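Local structure of FACT-Spt16 (5CE6) at residues S342-L354 against I390-F404. The protein is a histone chaperone subunit of the FACT complex whose N-terminal domain, built on a peptidase-like fold, probably contributes to binding histones H3-H4 during transcription. Sequence-based numbering, arbitrary orientation.
Sequences SLKPGNKLSAAYL and INAKNDQIVKEGMVF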
loop_
_atom_site.group_PDB
_atom_site.type_symbol
_atom_site.label_atom_id
_atom_site.label_comp_id
_atom_site.label_asym_id
_atom_site.label_seq_id
_atom_site.Cartn_x
_atom_site.Cartn_y
_atom_site.Cartn_z
ATOM N N SER A 342 -12.310 5.811 15.410
ATOM C CA SER A 342 -11.271 6.523 16.145
ATOM C C SER A 342 -10.279 7.226 15.234
ATOM O O SER A 342 -9.458 8.013 15.700
ATOM C CB SER A 342 -10.519 5.574 17.083
ATOM O OG SER A 342 -11.361 5.089 18.107
ATOM N N LEU A 343 -10.338 6.936 13.938
ATOM C CA LEU A 343 -9.429 7.585 12.992
ATOM C C LEU A 343 -9.989 8.944 12.574
ATOM O O LEU A 343 -10.672 9.072 11.558
ATOM C CB LEU A 343 -9.162 6.690 11.780
ATOM C CG LEU A 343 -8.295 5.483 12.130
ATOM C CD1 LEU A 343 -8.290 4.481 10.992
ATOM C CD2 LEU A 343 -6.865 5.917 12.462
ATOM N N LYS A 344 -9.720 9.947 13.405
ATOM C CA LYS A 344 -10.237 11.293 13.209
ATOM C C LYS A 344 -9.073 12.236 13.396
ATOM O O LYS A 344 -8.172 11.945 14.182
ATOM C CB LYS A 344 -11.311 11.614 14.254
ATOM C CG LYS A 344 -12.527 10.704 14.231
ATOM C CD LYS A 344 -13.412 10.994 13.032
ATOM C CE LYS A 344 -14.551 9.983 12.925
ATOM N NZ LYS A 344 -15.347 9.906 14.181
ATOM N N PRO A 345 -9.076 13.370 12.671
ATOM C CA PRO A 345 -7.957 14.311 12.797
ATOM C C PRO A 345 -7.668 14.677 14.255
ATOM O O PRO A 345 -8.581 15.010 15.014
ATOM C CB PRO A 345 -8.443 15.530 12.008
ATOM C CG PRO A 345 -9.329 14.927 10.942
ATOM C CD PRO A 345 -10.053 13.808 11.656
ATOM N N GLY A 346 -6.399 14.581 14.638
ATOM C CA GLY A 346 -5.984 14.966 15.971
ATOM C C GLY A 346 -5.812 13.779 16.902
ATOM O O GLY A 346 -5.245 13.917 17.985
ATOM N N ASN A 347 -6.318 12.620 16.496
ATOM C CA ASN A 347 -6.183 11.408 17.305
ATOM C C ASN A 347 -4.930 10.618 16.935
ATOM O O ASN A 347 -4.523 10.615 15.788
ATOM C CB ASN A 347 -7.412 10.516 17.135
ATOM C CG ASN A 347 -8.661 11.107 17.759
ATOM O OD1 ASN A 347 -8.604 12.116 18.460
ATOM N ND2 ASN A 347 -9.803 10.454 17.529
ATOM N N LYS A 348 -4.330 9.934 17.909
ATOM C CA LYS A 348 -3.157 9.094 17.638
ATOM C C LYS A 348 -3.562 7.776 16.984
ATOM O O LYS A 348 -4.594 7.211 17.329
ATOM C CB LYS A 348 -2.425 8.787 18.946
ATOM C CG LYS A 348 -1.767 9.993 19.595
ATOM C CD LYS A 348 -1.154 9.646 20.942
ATOM C CE LYS A 348 -0.026 10.608 21.296
ATOM N NZ LYS A 348 -0.420 12.032 21.098
ATOM N N LEU A 349 -2.753 7.278 16.052
ATOM C CA LEU A 349 -3.028 5.972 15.446
ATOM C C LEU A 349 -3.089 4.902 16.531
ATOM O O LEU A 349 -3.892 3.976 16.455
ATOM C CB LEU A 349 -1.981 5.611 14.388
ATOM C CG LEU A 349 -2.203 6.053 12.934
ATOM C CD1 LEU A 349 -2.366 7.547 12.812
ATOM C CD2 LEU A 349 -1.047 5.583 12.061
ATOM N N SER A 350 -2.253 5.047 17.557
ATOM C CA SER A 350 -2.238 4.093 18.666
ATOM C C SER A 350 -3.555 4.072 19.430
ATOM O O SER A 350 -3.992 3.026 19.904
ATOM C CB SER A 350 -1.075 4.384 19.618
ATOM O OG SER A 350 -1.110 5.725 20.075
ATOM N N ALA A 351 -4.196 5.228 19.559
ATOM C CA ALA A 351 -5.478 5.265 20.246
ATOM C C ALA A 351 -6.523 4.494 19.435
ATOM O O ALA A 351 -7.416 3.843 19.997
ATOM C CB ALA A 351 -5.920 6.707 20.467
ATOM N N ALA A 352 -6.411 4.588 18.114
ATOM C CA ALA A 352 -7.317 3.891 17.212
ATOM C C ALA A 352 -7.136 2.383 17.320
ATOM O O ALA A 352 -8.113 1.635 17.359
ATOM C CB ALA A 352 -7.117 4.362 15.773
ATOM N N TYR A 353 -5.884 1.932 17.364
ATOM C CA TYR A 353 -5.626 0.513 17.573
ATOM C C TYR A 353 -6.154 0.050 18.937
ATOM O O TYR A 353 -6.838 -0.974 19.038
ATOM C CB TYR A 353 -4.131 0.174 17.415
ATOM C CG TYR A 353 -3.881 -1.301 17.670
ATOM C CD1 TYR A 353 -4.122 -2.246 16.677
ATOM C CD2 TYR A 353 -3.460 -1.743 18.910
ATOM C CE1 TYR A 353 -3.922 -3.608 16.915
ATOM C CE2 TYR A 353 -3.264 -3.092 19.161
ATOM C CZ TYR A 353 -3.497 -4.018 18.165
ATOM O OH TYR A 353 -3.297 -5.364 18.437
ATOM N N LEU A 354 -5.856 0.811 19.989
ATOM C CA LEU A 354 -6.276 0.421 21.326
ATOM C C LEU A 354 -7.794 0.456 21.491
ATOM O O LEU A 354 -8.332 -0.188 22.385
ATOM C CB LEU A 354 -5.580 1.277 22.385
ATOM C CG LEU A 354 -4.086 0.967 22.501
ATOM C CD1 LEU A 354 -3.375 1.997 23.354
ATOM C CD2 LEU A 354 -3.883 -0.436 23.065
ATOM N N ILE A 390 -1.256 1.277 11.875
ATOM C CA ILE A 390 -2.171 1.453 12.994
ATOM C C ILE A 390 -1.874 0.372 14.018
ATOM O O ILE A 390 -2.411 -0.737 13.947
ATOM C CB ILE A 390 -3.653 1.364 12.545
ATOM C CG1 ILE A 390 -3.908 2.321 11.378
ATOM C CG2 ILE A 390 -4.595 1.701 13.711
ATOM C CD1 ILE A 390 -5.190 2.016 10.624
ATOM N N ASN A 391 -0.990 0.692 14.959
ATOM C CA ASN A 391 -0.651 -0.244 16.027
ATOM C C ASN A 391 -0.424 0.493 17.342
ATOM O O ASN A 391 -0.393 1.718 17.365
ATOM C CB ASN A 391 0.552 -1.125 15.634
ATOM C CG ASN A 391 1.851 -0.338 15.479
ATOM O OD1 ASN A 391 2.310 0.325 16.405
ATOM N ND2 ASN A 391 2.472 -0.452 14.314
ATOM N N ALA A 392 -0.261 -0.254 18.432
ATOM C CA ALA A 392 -0.148 0.327 19.772
ATOM C C ALA A 392 1.078 1.213 20.001
ATOM O O ALA A 392 1.108 1.995 20.955
ATOM C CB ALA A 392 -0.205 -0.777 20.827
ATOM N N LYS A 393 2.083 1.097 19.140
ATOM C CA LYS A 393 3.321 1.843 19.331
ATOM C C LYS A 393 3.414 3.083 18.440
ATOM O O LYS A 393 4.370 3.854 18.543
ATOM C CB LYS A 393 4.536 0.940 19.106
ATOM N N ASN A 394 2.426 3.278 17.572
ATOM C CA ASN A 394 2.456 4.416 16.652
ATOM C C ASN A 394 1.664 5.616 17.168
ATOM O O ASN A 394 0.433 5.625 17.136
ATOM C CB ASN A 394 1.934 4.019 15.276
ATOM C CG ASN A 394 2.380 4.981 14.191
ATOM O OD1 ASN A 394 2.821 6.094 14.477
ATOM N ND2 ASN A 394 2.265 4.558 12.945
ATOM N N ASP A 395 2.375 6.637 17.625
ATOM C CA ASP A 395 1.717 7.803 18.194
ATOM C C ASP A 395 1.582 8.929 17.173
ATOM O O ASP A 395 1.349 10.084 17.536
ATOM C CB ASP A 395 2.463 8.273 19.443
ATOM C CG ASP A 395 2.499 7.209 20.534
ATOM O OD1 ASP A 395 1.437 6.605 20.812
ATOM O OD2 ASP A 395 3.589 6.970 21.101
ATOM N N GLN A 396 1.724 8.585 15.897
ATOM C CA GLN A 396 1.518 9.542 14.816
ATOM C C GLN A 396 0.089 10.065 14.892
ATOM O O GLN A 396 -0.827 9.315 15.241
ATOM C CB GLN A 396 1.746 8.869 13.465
ATOM C CG GLN A 396 1.714 9.809 12.269
ATOM C CD GLN A 396 2.953 10.677 12.178
ATOM O OE1 GLN A 396 3.837 10.428 11.362
ATOM N NE2 GLN A 396 3.023 11.702 13.019
ATOM N N ILE A 397 -0.100 11.341 14.566
ATOM C CA ILE A 397 -1.414 11.972 14.660
ATOM C C ILE A 397 -2.153 11.936 13.320
ATOM O O ILE A 397 -1.586 12.269 12.285
ATOM C CB ILE A 397 -1.279 13.429 15.126
ATOM C CG1 ILE A 397 -0.677 13.473 16.528
ATOM C CG2 ILE A 397 -2.627 14.122 15.112
ATOM C CD1 ILE A 397 -1.602 12.960 17.593
ATOM N N VAL A 398 -3.417 11.517 13.352
ATOM C CA VAL A 398 -4.242 11.466 12.149
ATOM C C VAL A 398 -4.423 12.881 11.616
ATOM O O VAL A 398 -4.685 13.810 12.386
ATOM C CB VAL A 398 -5.622 10.847 12.454
ATOM C CG1 VAL A 398 -6.527 10.904 11.233
ATOM C CG2 VAL A 398 -5.465 9.406 12.923
ATOM N N LYS A 399 -4.252 13.038 10.306
ATOM C CA LYS A 399 -4.454 14.321 9.641
ATOM C C LYS A 399 -5.447 14.171 8.492
ATOM O O LYS A 399 -5.526 13.119 7.848
ATOM C CB LYS A 399 -3.123 14.853 9.087
ATOM C CG LYS A 399 -2.061 15.151 10.137
ATOM C CD LYS A 399 -2.546 16.164 11.161
ATOM C CE LYS A 399 -1.478 16.457 12.220
ATOM N NZ LYS A 399 -1.938 17.441 13.255
ATOM N N GLU A 400 -6.199 15.234 8.235
ATOM C CA GLU A 400 -7.041 15.329 7.049
ATOM C C GLU A 400 -6.257 14.953 5.791
ATOM O O GLU A 400 -5.107 15.375 5.604
ATOM C CB GLU A 400 -7.562 16.765 6.925
ATOM C CG GLU A 400 -8.307 17.080 5.648
ATOM C CD GLU A 400 -8.784 18.523 5.612
ATOM O OE1 GLU A 400 -8.689 19.218 6.649
ATOM O OE2 GLU A 400 -9.253 18.959 4.542
ATOM N N GLY A 401 -6.865 14.130 4.939
ATOM C CA GLY A 401 -6.224 13.731 3.701
ATOM C C GLY A 401 -5.486 12.408 3.771
ATOM O O GLY A 401 -5.088 11.868 2.743
ATOM N N MET A 402 -5.307 11.870 4.976
ATOM C CA MET A 402 -4.708 10.544 5.099
ATOM C C MET A 402 -5.714 9.508 4.629
ATOM O O MET A 402 -6.929 9.727 4.699
ATOM C CB MET A 402 -4.310 10.247 6.543
ATOM C CG MET A 402 -3.091 11.008 7.022
ATOM S SD MET A 402 -2.714 10.567 8.726
ATOM C CE MET A 402 -1.150 11.420 8.925
ATOM N N VAL A 403 -5.199 8.377 4.160
ATOM C CA VAL A 403 -6.035 7.310 3.646
ATOM C C VAL A 403 -5.536 6.025 4.273
ATOM O O VAL A 403 -4.328 5.773 4.293
ATOM C CB VAL A 403 -5.929 7.209 2.120
ATOM C CG1 VAL A 403 -6.816 6.086 1.614
ATOM C CG2 VAL A 403 -6.335 8.525 1.488
ATOM N N PHE A 404 -6.454 5.214 4.794
ATOM C CA PHE A 404 -6.054 3.996 5.501
ATOM C C PHE A 404 -6.698 2.731 4.946
ATOM O O PHE A 404 -7.876 2.733 4.576
ATOM C CB PHE A 404 -6.403 4.090 7.004
ATOM C CG PHE A 404 -5.574 5.089 7.760
ATOM C CD1 PHE A 404 -4.302 4.757 8.206
ATOM C CD2 PHE A 404 -6.066 6.368 8.013
ATOM C CE1 PHE A 404 -3.528 5.684 8.899
ATOM C CE2 PHE A 404 -5.299 7.296 8.708
ATOM C CZ PHE A 404 -4.034 6.951 9.151
#
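Leu349 lays its forked end against Val398 and Phe404, crossing both obliquely: CD1 packs against Val398 CG2 at 3.6 Å, while CD2 lies 4.0 Å from Phe404 CE1 and also beside the Asn394 amide, whose ND2 is held by Asn389 O. Leu343 closes the same apolar cluster, meeting Ile390 tip to tip and placing CD2 over one face of the Phe404 ring, offset toward its rim. Three backbone bonds flank this cluster, Gly346 N to Val398 O (2.9 Å), Val398 N to Asn347 O (2.8 Å, almost straight at 177°) and Leu349 N to Gln396 O, the last two on either side of the single bridge between Lys348 and Ile397. At the start of the helix, chi1 of 55° sets Ser350 OG between its own N and carbonyl carbon, from where it donates to Asp395 OD1 (2.8 Å). With CG anti to the backbone N (chi1 179°), Tyr353 lies obliquely along Asn391 and Ala392, its CD2 3.9 Å from Ala392 CB, and its OH bonds to Thr372 O. Cutting the ring back to an alanine would probably leave Thr372 O without this partner and open a gap over Asn391 and Ala392. The contact thus ties the link between helices 323-342 and 349-363 to the loop entering strand 403-414, in the metallopeptidase-like M24 region, with Ile433 and Ile435 of strand 424-435 packing against Leu343 and Val398.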